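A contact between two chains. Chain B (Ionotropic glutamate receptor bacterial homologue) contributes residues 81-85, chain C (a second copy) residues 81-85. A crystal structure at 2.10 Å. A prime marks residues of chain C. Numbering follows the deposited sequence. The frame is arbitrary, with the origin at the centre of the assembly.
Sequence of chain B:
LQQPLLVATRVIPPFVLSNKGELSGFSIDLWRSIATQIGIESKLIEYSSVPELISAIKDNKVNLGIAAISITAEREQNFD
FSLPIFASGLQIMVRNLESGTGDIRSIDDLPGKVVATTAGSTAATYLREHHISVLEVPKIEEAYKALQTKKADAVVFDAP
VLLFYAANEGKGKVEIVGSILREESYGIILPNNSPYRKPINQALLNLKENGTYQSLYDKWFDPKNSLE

Chain B 81-85: FSLPI
Chain C 81-85: FSLPI

The two copies meet through the same short segment, related by a near-twofold arrangement that sets Leu83 against Leu83′, their CA atoms 6.2 Å apart. In each, phi/psi run from about -131/149 at Phe81 (-141/155 in the second copy) through -82/-175 at Ser82, -66/155 at Leu83 and -56/141 at Pro84 to -107/-7 at Ile85. Phe81 (chi1 m) starts toward the other segment but its end leads away; Ile85 (chi1 p, chi2 t) is out of reach.

The foremost bump is proline. Pro84 and Pro84′ point toward the opposing segment, and their C-gamma endo rings meet tip to tip, CG of Pro84 lying 3.3 Å from CG of Pro84′, tight for two carbons. A compact, rigid ring suits such a place.

Leucine's CA-to-CB bond runs sideways, but its branched, flexible chain (chi1 m, chi2 t) brings a methyl to a shallow seat: CD2 of Leu83 lies 4.3 Å from O of Ser82′ and 4.2 Å from CD of Pro84′; CD2 of Leu83′ lies 4.4 Å from O of Ser82 and 4.3 Å from CD of Pro84.

Ser82 and Ser82′ (chi1 p) point away, each short hydroxyl reaching a nearby carbonyl: Ser82 OG donates to Leu83 O, 2.7 Å; Ser82′ OG to Leu83′ O, 2.9 Å. No hydrogen bond crosses; the 185 Å² contact relies on apolar packing.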

ATOM      1  N   PHE B  81       6.426   7.019  -8.472  1.00 14.75           N
ATOM      2  CA  PHE B  81       5.047   7.137  -8.906  1.00 17.27           C
ATOM      3  C   PHE B  81       4.742   8.554  -9.378  1.00 16.23           C
ATOM      4  O   PHE B  81       5.335   9.514  -8.896  1.00 15.55           O
ATOM      5  CB  PHE B  81       4.082   6.803  -7.764  1.00 16.41           C
ATOM      6  CG  PHE B  81       3.839   5.335  -7.570  1.00 18.32           C
ATOM      7  CD1 PHE B  81       4.497   4.634  -6.571  1.00 17.51           C
ATOM      8  CD2 PHE B  81       2.954   4.652  -8.393  1.00 16.51           C
ATOM      9  CE1 PHE B  81       4.278   3.266  -6.390  1.00 17.86           C
ATOM     10  CE2 PHE B  81       2.725   3.284  -8.224  1.00 17.35           C
ATOM     11  CZ  PHE B  81       3.391   2.593  -7.222  1.00 18.08           C
ATOM     12  N   SER B  82       3.829   8.667 -10.335  1.00 15.79           N
ATOM     13  CA  SER B  82       3.408   9.964 -10.815  1.00 17.03           C
ATOM     14  C   SER B  82       2.386  10.379  -9.768  1.00 17.18           C
ATOM     15  O   SER B  82       2.177   9.670  -8.774  1.00 17.06           O
ATOM     16  CB  SER B  82       2.658   9.833 -12.121  1.00 17.08           C
ATOM     17  OG  SER B  82       1.406   9.210 -11.880  1.00 15.63           O
ATOM     18  N   LEU B  83       1.747  11.516 -10.003  1.00 17.42           N
ATOM     19  CA  LEU B  83       0.691  11.986  -9.125  1.00 18.74           C
ATOM     20  C   LEU B  83      -0.420  10.963  -9.287  1.00 18.14           C
ATOM     21  O   LEU B  83      -0.507  10.306 -10.312  1.00 18.79           O
ATOM     22  CB  LEU B  83       0.190  13.343  -9.612  1.00 15.46           C
ATOM     23  CG  LEU B  83       1.174  14.474  -9.356  1.00 18.41           C
ATOM     24  CD1 LEU B  83       0.781  15.742 -10.136  1.00 16.05           C
ATOM     25  CD2 LEU B  83       1.212  14.732  -7.869  1.00 18.14           C
ATOM     26  N   PRO B  84      -1.281  10.810  -8.280  1.00 20.24           N
ATOM     27  CA  PRO B  84      -2.380   9.842  -8.378  1.00 19.24           C
ATOM     28  C   PRO B  84      -3.260  10.084  -9.607  1.00 18.21           C
ATOM     29  O   PRO B  84      -3.520  11.232  -9.974  1.00 17.76           O
ATOM     30  CB  PRO B  84      -3.142  10.043  -7.063  1.00 21.32           C
ATOM     31  CG  PRO B  84      -2.774  11.447  -6.643  1.00 22.87           C
ATOM     32  CD  PRO B  84      -1.311  11.529  -6.997  1.00 20.63           C
ATOM     33  N   ILE B  85      -3.704   9.008 -10.254  1.00 15.16           N
ATOM     34  CA  ILE B  85      -4.561   9.157 -11.433  1.00 13.39           C
ATOM     35  C   ILE B  85      -5.992   8.783 -11.102  1.00 12.08           C
ATOM     36  O   ILE B  85      -6.888   8.949 -11.931  1.00 11.47           O
ATOM     37  CB  ILE B  85      -4.149   8.233 -12.597  1.00 12.36           C
ATOM     38  CG1 ILE B  85      -4.193   6.773 -12.117  1.00  9.76           C
ATOM     39  CG2 ILE B  85      -2.797   8.641 -13.126  1.00 10.15           C
ATOM     40  CD1 ILE B  85      -3.906   5.755 -13.172  1.00 13.32           C
TER
ATOM     41  N   PHE C  81       6.682  18.221  -6.235  1.00 20.56           N
ATOM     42  CA  PHE C  81       5.704  18.018  -5.178  1.00 18.92           C
ATOM     43  C   PHE C  81       5.719  16.587  -4.697  1.00 18.69           C
ATOM     44  O   PHE C  81       6.114  15.678  -5.418  1.00 16.83           O
ATOM     45  CB  PHE C  81       4.286  18.318  -5.657  1.00 18.46           C
ATOM     46  CG  PHE C  81       3.983  19.771  -5.819  1.00 21.23           C
ATOM     47  CD1 PHE C  81       4.288  20.436  -6.999  1.00 20.75           C
ATOM     48  CD2 PHE C  81       3.349  20.469  -4.798  1.00 19.76           C
ATOM     49  CE1 PHE C  81       3.955  21.782  -7.157  1.00 21.93           C
ATOM     50  CE2 PHE C  81       3.016  21.804  -4.949  1.00 22.23           C
ATOM     51  CZ  PHE C  81       3.316  22.463  -6.129  1.00 21.53           C
ATOM     52  N   SER C  82       5.282  16.399  -3.462  1.00 17.20           N
ATOM     53  CA  SER C  82       5.192  15.073  -2.885  1.00 17.84           C
ATOM     54  C   SER C  82       3.808  14.592  -3.304  1.00 18.95           C
ATOM     55  O   SER C  82       3.073  15.301  -4.001  1.00 17.07           O
ATOM     56  CB  SER C  82       5.217  15.163  -1.365  1.00 18.47           C
ATOM     57  OG  SER C  82       4.053  15.837  -0.897  1.00 19.66           O
ATOM     58  N   LEU C  83       3.451  13.394  -2.862  1.00 18.91           N
ATOM     59  CA  LEU C  83       2.139  12.850  -3.135  1.00 20.11           C
ATOM     60  C   LEU C  83       1.166  13.835  -2.492  1.00 19.46           C
ATOM     61  O   LEU C  83       1.503  14.507  -1.527  1.00 19.94           O
ATOM     62  CB  LEU C  83       1.992  11.488  -2.462  1.00 22.30           C
ATOM     63  CG  LEU C  83       2.585  10.293  -3.187  1.00 26.95           C
ATOM     64  CD1 LEU C  83       2.711   9.102  -2.235  1.00 26.53           C
ATOM     65  CD2 LEU C  83       1.676   9.935  -4.371  1.00 26.39           C
ATOM     66  N   PRO C  84      -0.049  13.941  -3.028  1.00 19.43           N
ATOM     67  CA  PRO C  84      -1.036  14.862  -2.459  1.00 20.06           C
ATOM     68  C   PRO C  84      -1.356  14.549  -0.996  1.00 20.91           C
ATOM     69  O   PRO C  84      -1.390  13.386  -0.589  1.00 18.56           O
ATOM     70  CB  PRO C  84      -2.241  14.713  -3.395  1.00 19.82           C
ATOM     71  CG  PRO C  84      -2.025  13.403  -4.100  1.00 22.34           C
ATOM     72  CD  PRO C  84      -0.534  13.324  -4.273  1.00 20.39           C
ATOM     73  N   ILE C  85      -1.583  15.595  -0.204  1.00 20.13           N
ATOM     74  CA  ILE C  85      -1.870  15.409   1.213  1.00 20.15           C
ATOM     75  C   ILE C  85      -3.314  15.740   1.547  1.00 19.72           C
ATOM     76  O   ILE C  85      -3.782  15.485   2.659  1.00 19.39           O
ATOM     77  CB  ILE C  85      -0.961  16.291   2.091  1.00 20.15           C
ATOM     78  CG1 ILE C  85      -1.259  17.768   1.830  1.00 22.28           C
ATOM     79  CG2 ILE C  85       0.506  15.992   1.785  1.00 19.91           C
ATOM     80  CD1 ILE C  85      -0.404  18.726   2.656  1.00 21.80           C
TER